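PDB 5YCZ: Trypsin/chymotrypsin inhibitor from Alocasia macrorrhizos, which inhibits the serine proteases trypsin and alpha-chymotrypsin as a homodimeric plant Kunitz-type inhibitor of the beta-trefoil clan. Local coordinates for residues 16-21 and 56-61; 1-6 and 67-72; 117-122 and 132-137; 71-76 and 138-143; 20-25 and 172-177. All coordinates share one frame; numbering follows the deposited sequence.

Interaction 1: 16-21 and 56-61; sequences QLYYAT and LAFFPE
Tyr18 and Leu56 form an antiparallel hydrogen-bonded pair, and the tight part of the contact gathers round them. Tyr18 N donates to Leu56 O over 2.8 Å, nearly straight and in the plane of that carbonyl. The return bond, from Leu56 N to Tyr18 O, is equally short at 2.8 Å, but its donor is tilted 34° from the carbonyl plane. Leu56 O is approached further by Leu17 CA in a CA-H...O contact of 3.4 Å, and it lies at the edge of the Tyr18 ring. Leu56 CG stands anti to the carbonyl carbon (chi1 -63°), and chi2 then turns CD1 toward Ala20 CB, 3.7 Å away, a close apolar touch between buried residues. Tyr18 CB meets the rim of the Phe58 ring, near its plane, at 4.3 Å from CE2; Phe178 meets the same ring nearly perpendicularly. Beyond the pair the side-chain packing thins toward partly exposed Gln16 and Leu17, whose CB atoms point away from strand 55-60. Ala57 CB is still held close to the backbone, 3.4 Å from Gln16 O, but Leu17 CD2 stays 4.4 Å from that methyl. The strand segments run 107° apart, in keeping with a single bridged pair. Leu56-Ala57 is the predicted reactive bond, yet here both residues are buried in strand 55-60, next to the first strand of the beta-trefoil.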
# COMPACT_ATOMS: atom_id res chain seq x y z
N GLN A 16 -10.32 -1.82 -2.71
CA GLN A 16 -10.82 -0.45 -2.62
C GLN A 16 -10.54 0.12 -1.23
O GLN A 16 -10.26 -0.60 -0.26
CB GLN A 16 -12.31 -0.40 -2.93
CG GLN A 16 -12.72 -1.10 -4.21
CD GLN A 16 -12.05 -0.55 -5.44
OE1 GLN A 16 -12.24 0.61 -5.80
NE2 GLN A 16 -11.26 -1.39 -6.11
N LEU A 17 -10.64 1.45 -1.12
CA LEU A 17 -10.23 2.16 0.08
C LEU A 17 -11.42 2.38 1.00
O LEU A 17 -12.44 2.90 0.56
CB LEU A 17 -9.63 3.52 -0.26
CG LEU A 17 -8.50 3.64 -1.26
CD1 LEU A 17 -7.82 4.98 -1.08
CD2 LEU A 17 -7.52 2.50 -1.09
N TYR A 18 -11.26 2.03 2.28
CA TYR A 18 -12.29 2.22 3.29
C TYR A 18 -11.67 2.76 4.57
O TYR A 18 -10.61 2.31 5.00
CB TYR A 18 -13.03 0.91 3.61
CG TYR A 18 -13.69 0.22 2.43
CD1 TYR A 18 -12.93 -0.50 1.51
CD2 TYR A 18 -15.07 0.26 2.25
CE1 TYR A 18 -13.53 -1.13 0.42
CE2 TYR A 18 -15.67 -0.38 1.19
CZ TYR A 18 -14.90 -1.06 0.28
OH TYR A 18 -15.49 -1.68 -0.78
N TYR A 19 -12.34 3.72 5.19
CA TYR A 19 -11.95 4.22 6.50
C TYR A 19 -12.56 3.35 7.59
O TYR A 19 -13.74 2.97 7.51
CB TYR A 19 -12.42 5.66 6.70
CG TYR A 19 -11.84 6.71 5.78
CD1 TYR A 19 -10.47 6.86 5.61
CD2 TYR A 19 -12.69 7.59 5.10
CE1 TYR A 19 -9.97 7.85 4.78
CE2 TYR A 19 -12.19 8.58 4.28
CZ TYR A 19 -10.84 8.71 4.11
OH TYR A 19 -10.36 9.69 3.28
N ALA A 20 -11.78 3.07 8.64
CA ALA A 20 -12.26 2.29 9.78
C ALA A 20 -12.72 3.24 10.89
O ALA A 20 -12.01 3.50 11.85
CB ALA A 20 -11.19 1.33 10.29
N THR A 21 -13.95 3.73 10.74
CA THR A 21 -14.52 4.65 11.72
C THR A 21 -14.87 3.94 13.01
O THR A 21 -15.37 2.81 13.01
CB THR A 21 -15.78 5.31 11.16
OG1 THR A 21 -16.89 4.39 11.20
CG2 THR A 21 -15.53 5.76 9.74
N LEU A 56 -7.85 2.25 4.65
CA LEU A 56 -7.39 0.88 4.63
C LEU A 56 -7.93 0.18 3.39
O LEU A 56 -8.91 0.61 2.78
CB LEU A 56 -7.86 0.12 5.87
CG LEU A 56 -7.30 0.67 7.18
CD1 LEU A 56 -8.26 0.42 8.30
CD2 LEU A 56 -5.96 0.01 7.48
N ALA A 57 -7.27 -0.91 3.02
CA ALA A 57 -7.79 -1.80 1.99
C ALA A 57 -7.53 -3.22 2.43
O ALA A 57 -6.57 -3.49 3.16
CB ALA A 57 -7.16 -1.52 0.63
N PHE A 58 -8.41 -4.13 2.00
CA PHE A 58 -8.44 -5.52 2.46
C PHE A 58 -8.26 -6.49 1.31
O PHE A 58 -8.70 -6.24 0.19
CB PHE A 58 -9.74 -5.83 3.15
CG PHE A 58 -10.11 -4.83 4.18
CD1 PHE A 58 -9.67 -4.97 5.48
CD2 PHE A 58 -10.87 -3.72 3.84
CE1 PHE A 58 -9.99 -4.03 6.44
CE2 PHE A 58 -11.21 -2.78 4.78
CZ PHE A 58 -10.77 -2.92 6.09
N PHE A 59 -7.62 -7.62 1.62
CA PHE A 59 -7.19 -8.58 0.62
C PHE A 59 -7.49 -9.98 1.14
O PHE A 59 -6.70 -10.55 1.91
CB PHE A 59 -5.70 -8.42 0.31
CG PHE A 59 -5.37 -7.07 -0.26
CD1 PHE A 59 -5.13 -6.00 0.58
CD2 PHE A 59 -5.34 -6.88 -1.63
CE1 PHE A 59 -4.85 -4.73 0.05
CE2 PHE A 59 -5.07 -5.63 -2.18
CZ PHE A 59 -4.81 -4.55 -1.34
N PRO A 60 -8.63 -10.55 0.76
CA PRO A 60 -8.97 -11.90 1.23
C PRO A 60 -7.89 -12.87 0.79
O PRO A 60 -7.39 -12.80 -0.33
CB PRO A 60 -10.30 -12.19 0.54
CG PRO A 60 -10.81 -10.87 0.10
CD PRO A 60 -9.62 -10.06 -0.21
N GLU A 61 -7.51 -13.77 1.70
CA GLU A 61 -6.50 -14.76 1.35
C GLU A 61 -6.98 -15.67 0.23
O GLU A 61 -6.14 -16.26 -0.47
CB GLU A 61 -6.11 -15.59 2.56
CG GLU A 61 -5.04 -14.96 3.42
CD GLU A 61 -4.26 -15.99 4.22
OE1 GLU A 61 -3.04 -16.12 4.00
OE2 GLU A 61 -4.87 -16.67 5.09

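Interaction 2: 1-6 and 67-72; sequences TNPVLD and TVQEGS
Asn2 and Glu70 meet backbone to backbone and side chain to side chain. Glu70 N donates to Asn2 O over 2.9 Å, and two residues on, Val4 N donates to Val68 O over 3.0 Å. Pro3, bridged to Gln69, sits between the two bonds, its CA 3.2 Å from Val68 O in a CA-H...O contact. From its root outward, the Glu70 side chain starts with CB only 3.1 Å from Asn2 O, next to the backbone bond. CG and CD, with the chain extended, pass the same carbonyl oxygen at longer range. At the tip OE1 lies 3.4 Å from Asn2 CB and comes close to Asn2 O as well, two acceptors with no bond between them; the carboxylate is turned 69° from the Asn2 amide plane, while OE2 accepts a hydrogen bond from Lys120 N. Glu70 also occupies the second position of a type II beta turn, Gln69 to Ser72, closed by Ser72 N to Gln69 O at 3.2 Å; Gly71 supplies the positive phi (76°) such a turn needs. The N-terminal segment of this beta-trefoil crosses the loop that leads into strand 74-77. Inward, Val4 and Val68 lie side by side and point the same way, Val4 CG2 3.6 Å from Val68 CG1, with Ile118 touching both. Outward, Thr1 CG2 comes within 3.5 Å of Glu70 O at the exposed end of the chain.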
# COMPACT_ATOMS: atom_id res chain seq x y z
N THR A 1 -20.56 -17.55 2.78
CA THR A 1 -21.16 -16.99 3.98
C THR A 1 -21.68 -15.57 3.72
O THR A 1 -22.24 -15.28 2.66
CB THR A 1 -20.15 -17.00 5.18
OG1 THR A 1 -20.73 -16.34 6.33
CG2 THR A 1 -18.82 -16.34 4.82
N ASN A 2 -21.50 -14.70 4.71
CA ASN A 2 -22.02 -13.34 4.67
C ASN A 2 -20.89 -12.36 4.46
O ASN A 2 -19.93 -12.35 5.26
CB ASN A 2 -22.77 -13.05 5.96
CG ASN A 2 -23.51 -14.26 6.49
OD1 ASN A 2 -24.22 -14.94 5.75
ND2 ASN A 2 -23.32 -14.56 7.78
N PRO A 3 -20.93 -11.52 3.43
CA PRO A 3 -19.90 -10.50 3.28
C PRO A 3 -20.01 -9.47 4.39
O PRO A 3 -20.98 -9.40 5.15
CB PRO A 3 -20.19 -9.88 1.91
CG PRO A 3 -21.61 -10.15 1.67
CD PRO A 3 -21.92 -11.46 2.35
N VAL A 4 -18.98 -8.69 4.48
CA VAL A 4 -18.96 -7.50 5.32
C VAL A 4 -19.53 -6.35 4.49
O VAL A 4 -19.37 -6.32 3.27
CB VAL A 4 -17.52 -7.25 5.81
CG1 VAL A 4 -17.45 -6.05 6.73
CG2 VAL A 4 -16.98 -8.51 6.51
N LEU A 5 -20.22 -5.43 5.13
CA LEU A 5 -20.83 -4.31 4.42
C LEU A 5 -20.36 -2.98 5.00
O LEU A 5 -20.01 -2.88 6.18
CB LEU A 5 -22.36 -4.36 4.49
CG LEU A 5 -22.99 -5.75 4.41
CD1 LEU A 5 -24.49 -5.66 4.68
CD2 LEU A 5 -22.70 -6.38 3.06
N ASP A 6 -20.40 -1.94 4.16
CA ASP A 6 -20.05 -0.59 4.58
C ASP A 6 -21.28 0.08 5.18
O ASP A 6 -22.31 -0.56 5.41
CB ASP A 6 -19.45 0.20 3.41
CG ASP A 6 -20.27 0.11 2.14
OD1 ASP A 6 -21.51 -0.01 2.24
OD2 ASP A 6 -19.68 0.16 1.03
N THR A 67 -15.00 -9.95 -2.74
CA THR A 67 -15.57 -9.25 -1.60
C THR A 67 -14.95 -9.86 -0.35
O THR A 67 -14.40 -10.96 -0.39
CB THR A 67 -17.10 -9.38 -1.58
OG1 THR A 67 -17.46 -10.70 -1.16
CG2 THR A 67 -17.68 -9.14 -2.95
N VAL A 68 -15.03 -9.14 0.76
CA VAL A 68 -14.54 -9.68 2.02
C VAL A 68 -15.65 -10.46 2.69
O VAL A 68 -16.77 -9.95 2.85
CB VAL A 68 -14.01 -8.56 2.93
CG1 VAL A 68 -14.12 -8.98 4.40
CG2 VAL A 68 -12.57 -8.30 2.60
N GLN A 69 -15.36 -11.69 3.09
CA GLN A 69 -16.33 -12.54 3.77
C GLN A 69 -16.07 -12.54 5.27
O GLN A 69 -14.93 -12.59 5.73
CB GLN A 69 -16.26 -13.98 3.25
CG GLN A 69 -16.64 -14.15 1.78
CD GLN A 69 -18.10 -13.83 1.53
OE1 GLN A 69 -18.99 -14.48 2.07
NE2 GLN A 69 -18.34 -12.81 0.71
N GLU A 70 -17.16 -12.47 6.03
CA GLU A 70 -17.10 -12.64 7.47
C GLU A 70 -16.40 -13.94 7.85
O GLU A 70 -16.65 -15.00 7.27
CB GLU A 70 -18.51 -12.65 8.01
CG GLU A 70 -18.73 -11.83 9.21
CD GLU A 70 -20.18 -11.47 9.31
OE1 GLU A 70 -20.81 -11.43 8.23
OE2 GLU A 70 -20.67 -11.25 10.44
N GLY A 71 -15.53 -13.87 8.85
CA GLY A 71 -14.84 -15.03 9.34
C GLY A 71 -13.71 -15.56 8.48
O GLY A 71 -12.94 -16.38 8.96
N SER A 72 -13.58 -15.13 7.23
CA SER A 72 -12.52 -15.64 6.37
C SER A 72 -11.27 -14.77 6.44
O SER A 72 -11.37 -13.54 6.49
CB SER A 72 -13.01 -15.72 4.92
OG SER A 72 -14.19 -16.49 4.84

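Interaction 3: 117-122 and 132-137; sequences AIRKAG and QIEVCP
Arg119 and Glu134 both leave the backbone with CG anti to the carbonyl carbon (chi1 -66° and -73°); the glutamate chain then bends at chi2 and the arginine chain at chi3, bringing the two charged ends together. Glu134 OE2 lies 3.5 Å from Arg119 NH1, a salt bridge at the long end of the range, and 3.3 Å from the methylene CD of the same arginine. The carboxylate and guanidinium planes stand 77° apart, so the pair is a one-oxygen contact and not a flat two-pronged one. Beside them the extended Gln132 chain lays its amide by Ala121, NE2 being 3.4 Å from Ala121 CB. Four backbone bonds hold the strands beneath this face. Glu134 N to Ala117 O is the shortest at 2.7 Å, and Ala117 N returns to Glu134 O; Gln132 N to Arg119 O and Arg119 N to Gln132 O repeat the exchange. Between these two hydrogen-bonded pairs lies the non-hydrogen-bonded pair Ile118 and Ile133, whose side chains turn to the other face and touch loosely, CG1 to CG1 at 4.5 Å. Past the last pair Ala117 CB meets Cys136 SG at 4.1 Å, a sulfur tied by disulfide to Cys151. The contact is a beta hairpin in a helix-free fold: strand 131-135 bonds onward to strand 153-159 through Ile133 and Leu155, while Ile118 and Ile133 pack on Leu74 and Ile76 of strand 74-77.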
# COMPACT_ATOMS: atom_id res chain seq x y z
N ALA A 117 -9.19 -11.66 10.42
CA ALA A 117 -10.55 -11.87 9.96
C ALA A 117 -11.44 -10.79 10.54
O ALA A 117 -11.12 -10.21 11.58
CB ALA A 117 -11.08 -13.25 10.34
N ILE A 118 -12.55 -10.53 9.87
CA ILE A 118 -13.57 -9.59 10.34
C ILE A 118 -14.86 -10.33 10.64
O ILE A 118 -15.28 -11.22 9.89
CB ILE A 118 -13.83 -8.47 9.31
CG1 ILE A 118 -12.54 -7.73 9.01
CG2 ILE A 118 -14.89 -7.50 9.83
CD1 ILE A 118 -12.47 -7.20 7.58
N ARG A 119 -15.50 -9.94 11.74
CA ARG A 119 -16.71 -10.57 12.22
C ARG A 119 -17.67 -9.49 12.69
O ARG A 119 -17.24 -8.41 13.11
CB ARG A 119 -16.42 -11.54 13.38
CG ARG A 119 -15.61 -12.75 12.97
CD ARG A 119 -15.85 -13.94 13.89
NE ARG A 119 -16.11 -15.15 13.12
CZ ARG A 119 -15.15 -15.93 12.62
NH1 ARG A 119 -13.87 -15.62 12.82
NH2 ARG A 119 -15.49 -17.02 11.93
N LYS A 120 -18.97 -9.79 12.64
CA LYS A 120 -20.00 -8.91 13.18
C LYS A 120 -19.90 -8.83 14.70
O LYS A 120 -19.40 -9.74 15.36
CB LYS A 120 -21.40 -9.38 12.77
CG LYS A 120 -22.39 -8.25 12.41
CD LYS A 120 -23.21 -8.57 11.15
CE LYS A 120 -23.91 -7.32 10.57
NZ LYS A 120 -24.43 -7.57 9.18
N ALA A 121 -20.37 -7.73 15.25
CA ALA A 121 -20.53 -7.58 16.69
C ALA A 121 -21.99 -7.29 16.96
O ALA A 121 -22.54 -6.31 16.44
CB ALA A 121 -19.63 -6.47 17.23
N GLY A 122 -22.64 -8.15 17.75
CA GLY A 122 -24.06 -8.01 18.03
C GLY A 122 -24.93 -8.65 16.98
O GLY A 122 -24.69 -9.79 16.58
N GLN A 132 -15.79 -6.33 14.23
CA GLN A 132 -14.52 -6.32 14.92
C GLN A 132 -13.49 -7.03 14.04
O GLN A 132 -13.84 -7.67 13.04
CB GLN A 132 -14.62 -7.02 16.27
CG GLN A 132 -15.87 -6.74 17.04
CD GLN A 132 -16.24 -7.91 17.91
OE1 GLN A 132 -15.89 -9.05 17.60
NE2 GLN A 132 -16.93 -7.64 19.02
N ILE A 133 -12.22 -6.89 14.41
CA ILE A 133 -11.12 -7.58 13.74
C ILE A 133 -10.55 -8.62 14.69
O ILE A 133 -10.33 -8.35 15.87
CB ILE A 133 -10.03 -6.61 13.30
CG1 ILE A 133 -10.68 -5.53 12.42
CG2 ILE A 133 -8.90 -7.36 12.61
CD1 ILE A 133 -9.70 -4.84 11.52
N GLU A 134 -10.33 -9.81 14.17
CA GLU A 134 -9.73 -10.87 14.94
C GLU A 134 -8.37 -11.17 14.36
O GLU A 134 -8.17 -11.04 13.15
CB GLU A 134 -10.59 -12.12 14.92
CG GLU A 134 -11.84 -11.96 15.77
CD GLU A 134 -12.27 -13.27 16.37
OE1 GLU A 134 -11.68 -13.67 17.41
OE2 GLU A 134 -13.19 -13.90 15.79
N VAL A 135 -7.44 -11.54 15.24
CA VAL A 135 -6.12 -12.04 14.85
C VAL A 135 -6.23 -13.55 14.67
O VAL A 135 -6.43 -14.28 15.64
CB VAL A 135 -5.08 -11.68 15.91
CG1 VAL A 135 -3.68 -11.96 15.41
CG2 VAL A 135 -5.27 -10.24 16.35
N CYS A 136 -6.10 -14.04 13.43
CA CYS A 136 -6.32 -15.47 13.16
C CYS A 136 -5.16 -16.08 12.40
O CYS A 136 -5.20 -16.20 11.17
CB CYS A 136 -7.63 -15.69 12.40
SG CYS A 136 -9.13 -15.25 13.31
N PRO A 137 -4.12 -16.50 13.09
CA PRO A 137 -2.92 -17.01 12.40
C PRO A 137 -3.19 -18.13 11.42
O PRO A 137 -2.39 -18.33 10.50
CB PRO A 137 -2.04 -17.48 13.56
CG PRO A 137 -2.41 -16.58 14.67
CD PRO A 137 -3.89 -16.33 14.53

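Interaction 4: 71-76 and 138-143; sequences GSTLYI and CSTGVE
Thr73 and Thr140 make a polar contact between the entrance to strand 74-77 and the long loop that follows strand 131-135, on one flank of the molecule. Each residue grips the other once. Thr73 N donates to Thr140 O over 3.1 Å, approaching from 44° above the carbonyl plane, and Thr140 N donates to Thr73 OG1, also over 3.1 Å. The hydroxyl is set for this by chi1 of 51°, which places OG1 between the backbone N and the carbonyl carbon; it has a second partner in Glu61 OE2. A water adds a third link, donating to Thr73 O and to Thr140 O at 2.8 Å each, so the Thr140 carbonyl takes two bonds. The other branch, Thr73 CG2, lies 3.4 Å from Cys138 O. Further out Gly141, with a positive phi of 61°, brings its CA 3.7 Å from Ser72 OG, and its carbonyl takes a hydrogen bond from Asn62 ND2. Cys138 is joined to Cys147, and Cys136 just before it to Cys151: a disulfide-pinned loop laid against the start of a beta-trefoil strand.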
# COMPACT_ATOMS: atom_id res chain seq x y z
N GLY A 71 -15.53 -13.87 8.85
CA GLY A 71 -14.84 -15.03 9.34
C GLY A 71 -13.71 -15.56 8.48
O GLY A 71 -12.94 -16.38 8.96
N SER A 72 -13.58 -15.13 7.23
CA SER A 72 -12.52 -15.64 6.37
C SER A 72 -11.27 -14.77 6.44
O SER A 72 -11.37 -13.54 6.49
CB SER A 72 -13.01 -15.72 4.92
OG SER A 72 -14.19 -16.49 4.84
N THR A 73 -10.09 -15.40 6.42
CA THR A 73 -8.87 -14.64 6.68
C THR A 73 -8.53 -13.72 5.52
O THR A 73 -8.83 -14.01 4.35
CB THR A 73 -7.67 -15.56 6.99
OG1 THR A 73 -7.52 -16.58 5.99
CG2 THR A 73 -7.79 -16.22 8.35
N LEU A 74 -7.90 -12.59 5.86
CA LEU A 74 -7.48 -11.61 4.88
C LEU A 74 -6.25 -10.88 5.39
O LEU A 74 -5.86 -11.00 6.55
CB LEU A 74 -8.58 -10.60 4.61
CG LEU A 74 -9.20 -10.08 5.90
CD1 LEU A 74 -8.37 -8.95 6.47
CD2 LEU A 74 -10.61 -9.60 5.64
N TYR A 75 -5.70 -10.04 4.52
CA TYR A 75 -4.66 -9.10 4.87
C TYR A 75 -5.22 -7.69 4.88
O TYR A 75 -6.20 -7.38 4.18
CB TYR A 75 -3.51 -9.15 3.89
CG TYR A 75 -3.05 -10.54 3.62
CD1 TYR A 75 -2.55 -11.31 4.64
CD2 TYR A 75 -3.15 -11.09 2.35
CE1 TYR A 75 -2.13 -12.60 4.41
CE2 TYR A 75 -2.73 -12.37 2.10
CZ TYR A 75 -2.22 -13.13 3.14
OH TYR A 75 -1.79 -14.42 2.92
N ILE A 76 -4.57 -6.83 5.65
CA ILE A 76 -4.99 -5.45 5.80
C ILE A 76 -3.77 -4.57 5.59
O ILE A 76 -2.66 -4.91 6.04
CB ILE A 76 -5.60 -5.17 7.19
CG1 ILE A 76 -6.66 -6.22 7.54
CG2 ILE A 76 -6.20 -3.76 7.26
CD1 ILE A 76 -7.14 -6.16 8.99
N CYS A 138 -4.29 -18.86 11.56
CA CYS A 138 -4.56 -19.98 10.66
C CYS A 138 -5.55 -19.56 9.59
O CYS A 138 -6.63 -19.04 9.90
CB CYS A 138 -5.11 -21.18 11.44
SG CYS A 138 -3.88 -21.93 12.49
N SER A 139 -5.20 -19.80 8.33
CA SER A 139 -6.09 -19.43 7.24
C SER A 139 -7.45 -20.09 7.42
O SER A 139 -7.59 -21.13 8.06
CB SER A 139 -5.49 -19.81 5.89
OG SER A 139 -4.51 -18.88 5.47
N THR A 140 -8.46 -19.44 6.85
CA THR A 140 -9.83 -19.91 6.95
C THR A 140 -10.63 -19.30 5.82
O THR A 140 -10.28 -18.24 5.28
CB THR A 140 -10.43 -19.58 8.31
OG1 THR A 140 -11.57 -20.43 8.52
CG2 THR A 140 -10.86 -18.16 8.37
N GLY A 141 -11.72 -19.97 5.45
CA GLY A 141 -12.37 -19.65 4.20
C GLY A 141 -11.48 -19.86 2.99
O GLY A 141 -11.73 -19.28 1.93
N VAL A 142 -10.43 -20.67 3.13
CA VAL A 142 -9.42 -20.85 2.09
C VAL A 142 -9.41 -22.32 1.70
O VAL A 142 -9.42 -23.21 2.57
CB VAL A 142 -8.03 -20.37 2.57
CG1 VAL A 142 -7.28 -21.45 3.36
CG2 VAL A 142 -7.21 -19.87 1.42
N GLU A 143 -9.47 -22.59 0.40
CA GLU A 143 -9.52 -23.97 -0.07
C GLU A 143 -8.10 -24.47 -0.29
O GLU A 143 -7.63 -24.70 -1.41
CB GLU A 143 -10.38 -24.07 -1.33
CG GLU A 143 -11.18 -25.36 -1.42
CD GLU A 143 -11.42 -25.83 -2.85
OE1 GLU A 143 -10.76 -25.30 -3.77
OE2 GLU A 143 -12.26 -26.74 -3.05
O HOH W 1 -9.97 -16.34 3.21

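Interaction 5: 20-25 and 172-177; sequences ATSVMR and SPHTIR
His174 meets Ser22 at its ring edge: CE1 lies 3.5 Å from Ser22 CB, close to the ring plane. The ring's NE2 shares a hydrogen bond of 2.7 Å with an in-plane water that also donates to Ala20 O. Next, Thr175 offers its carbonyl: Val23 N donates to Thr175 O over 3.1 Å, the donor tilted 32° from the carbonyl plane. Its hydroxyl lies beside the base of the same valine, Thr175 OG1 being 3.6 Å from Val23 CB, the two side chains crossing at a slant. Ile176 is the non-hydrogen-bonded partner of Ser22, and its CD1 touches Ala20 CB at 4.2 Å. With this residue the last strand of the beta-trefoil, 176-180, joins the first, 18-22, antiparallel, so that regions nearly 150 residues apart in the chain become sheet neighbours. Arg177 then pairs with Thr21. Arg177 N donates to Thr21 O over 3.0 Å in the carbonyl plane, whereas the return bond from Thr21 N to Arg177 O is bent and weak. The same oxygen accepts a second bond from the side chain, Thr21 OG1 to Arg177 O at 3.3 Å, from above the carbonyl plane. Farther along, Val23 CG2 packs 3.7 Å from Arg177 CG and over one face of the guanidinium, toward its rim, while Arg177 NH1 forms a salt bridge with Asp130.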
# COMPACT_ATOMS: atom_id res chain seq x y z
N ALA A 20 -11.78 3.07 8.64
CA ALA A 20 -12.26 2.29 9.78
C ALA A 20 -12.72 3.24 10.89
O ALA A 20 -12.01 3.50 11.85
CB ALA A 20 -11.19 1.33 10.29
N THR A 21 -13.95 3.73 10.74
CA THR A 21 -14.52 4.65 11.72
C THR A 21 -14.87 3.94 13.01
O THR A 21 -15.37 2.81 13.01
CB THR A 21 -15.78 5.31 11.16
OG1 THR A 21 -16.89 4.39 11.20
CG2 THR A 21 -15.53 5.76 9.74
N SER A 22 -14.63 4.61 14.11
CA SER A 22 -14.89 4.01 15.41
C SER A 22 -16.39 4.04 15.70
O SER A 22 -17.03 5.09 15.65
CB SER A 22 -14.07 4.74 16.47
OG SER A 22 -14.77 4.75 17.69
N VAL A 23 -16.96 2.87 15.99
CA VAL A 23 -18.35 2.80 16.45
C VAL A 23 -18.54 3.65 17.71
O VAL A 23 -19.31 4.61 17.72
CB VAL A 23 -18.77 1.35 16.69
CG1 VAL A 23 -20.08 1.31 17.42
CG2 VAL A 23 -18.88 0.62 15.37
N MET A 24 -17.85 3.30 18.80
CA MET A 24 -17.86 4.08 20.03
C MET A 24 -17.52 5.55 19.75
O MET A 24 -16.37 5.96 19.90
CB MET A 24 -16.87 3.50 21.03
CG MET A 24 -17.03 3.99 22.44
SD MET A 24 -18.37 3.11 23.28
CE MET A 24 -18.24 1.47 22.56
N ARG A 25 -18.50 6.35 19.34
CA ARG A 25 -18.08 7.59 18.70
C ARG A 25 -18.08 8.76 19.68
O ARG A 25 -18.93 9.66 19.59
CB ARG A 25 -18.95 7.90 17.46
CG ARG A 25 -18.14 8.59 16.31
CD ARG A 25 -17.39 9.83 16.84
NE ARG A 25 -16.34 10.42 16.02
CZ ARG A 25 -15.40 11.24 16.51
NH1 ARG A 25 -14.45 11.75 15.73
NH2 ARG A 25 -15.39 11.56 17.81
N SER A 172 -13.50 -6.24 25.53
CA SER A 172 -13.75 -4.89 25.05
C SER A 172 -13.16 -4.68 23.66
O SER A 172 -12.24 -3.87 23.49
CB SER A 172 -13.22 -3.85 26.03
OG SER A 172 -13.80 -4.08 27.30
N PRO A 173 -13.66 -5.39 22.66
CA PRO A 173 -13.16 -5.19 21.30
C PRO A 173 -13.43 -3.79 20.78
O PRO A 173 -14.44 -3.15 21.10
CB PRO A 173 -13.93 -6.24 20.50
CG PRO A 173 -15.17 -6.42 21.24
CD PRO A 173 -14.79 -6.34 22.68
N HIS A 174 -12.52 -3.30 19.95
CA HIS A 174 -12.78 -2.06 19.22
C HIS A 174 -13.74 -2.38 18.09
O HIS A 174 -13.37 -3.02 17.10
CB HIS A 174 -11.48 -1.46 18.69
CG HIS A 174 -11.67 -0.17 17.97
ND1 HIS A 174 -12.45 0.86 18.47
CD2 HIS A 174 -11.17 0.28 16.79
CE1 HIS A 174 -12.42 1.88 17.62
NE2 HIS A 174 -11.65 1.55 16.60
N THR A 175 -14.99 -1.95 18.22
CA THR A 175 -15.94 -2.16 17.14
C THR A 175 -15.89 -1.00 16.17
O THR A 175 -15.66 0.15 16.57
CB THR A 175 -17.35 -2.33 17.70
OG1 THR A 175 -17.57 -1.34 18.71
CG2 THR A 175 -17.48 -3.70 18.32
N ILE A 176 -16.09 -1.30 14.89
CA ILE A 176 -15.86 -0.33 13.83
C ILE A 176 -16.88 -0.51 12.71
O ILE A 176 -17.46 -1.58 12.54
CB ILE A 176 -14.43 -0.43 13.26
CG1 ILE A 176 -14.12 -1.87 12.88
CG2 ILE A 176 -13.41 0.06 14.26
CD1 ILE A 176 -13.48 -1.99 11.55
N ARG A 177 -17.08 0.56 11.94
CA ARG A 177 -17.78 0.53 10.67
C ARG A 177 -16.81 0.93 9.57
O ARG A 177 -15.81 1.61 9.82
CB ARG A 177 -18.97 1.48 10.64
CG ARG A 177 -19.82 1.49 11.89
CD ARG A 177 -21.00 2.45 11.71
NE ARG A 177 -21.55 2.90 12.98
CZ ARG A 177 -22.60 2.35 13.58
NH1 ARG A 177 -23.21 1.30 13.03
NH2 ARG A 177 -23.04 2.83 14.74
O HOH W 2 -11.15 3.41 14.77

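How the interactions relate
Interactions 1 and 5 both use strand 18-22, which bonds to strand 55-60 in one and to 176-180 in the other; interaction 1 is the more buried. Interaction 3 belongs to a different sheet and has the most regular strand pairing, with a charged pair on its partly exposed face. Interactions 2 and 4 meet at Gly71 and Ser72 but pair loops, with irregular bonds and, in interaction 4, a water. Gly71 N bonds to Ile118 O, tying both to interaction 3; Phe58 CD1 packs against Ile118 CD1, linking interactions 1 and 3. Thr175 CG2 packs on Gln132 and Ala121, joining interaction 5 to 3. Interactions 4 and 5 lie on opposite sides of the chain's centre, about 21 Å apart between centres.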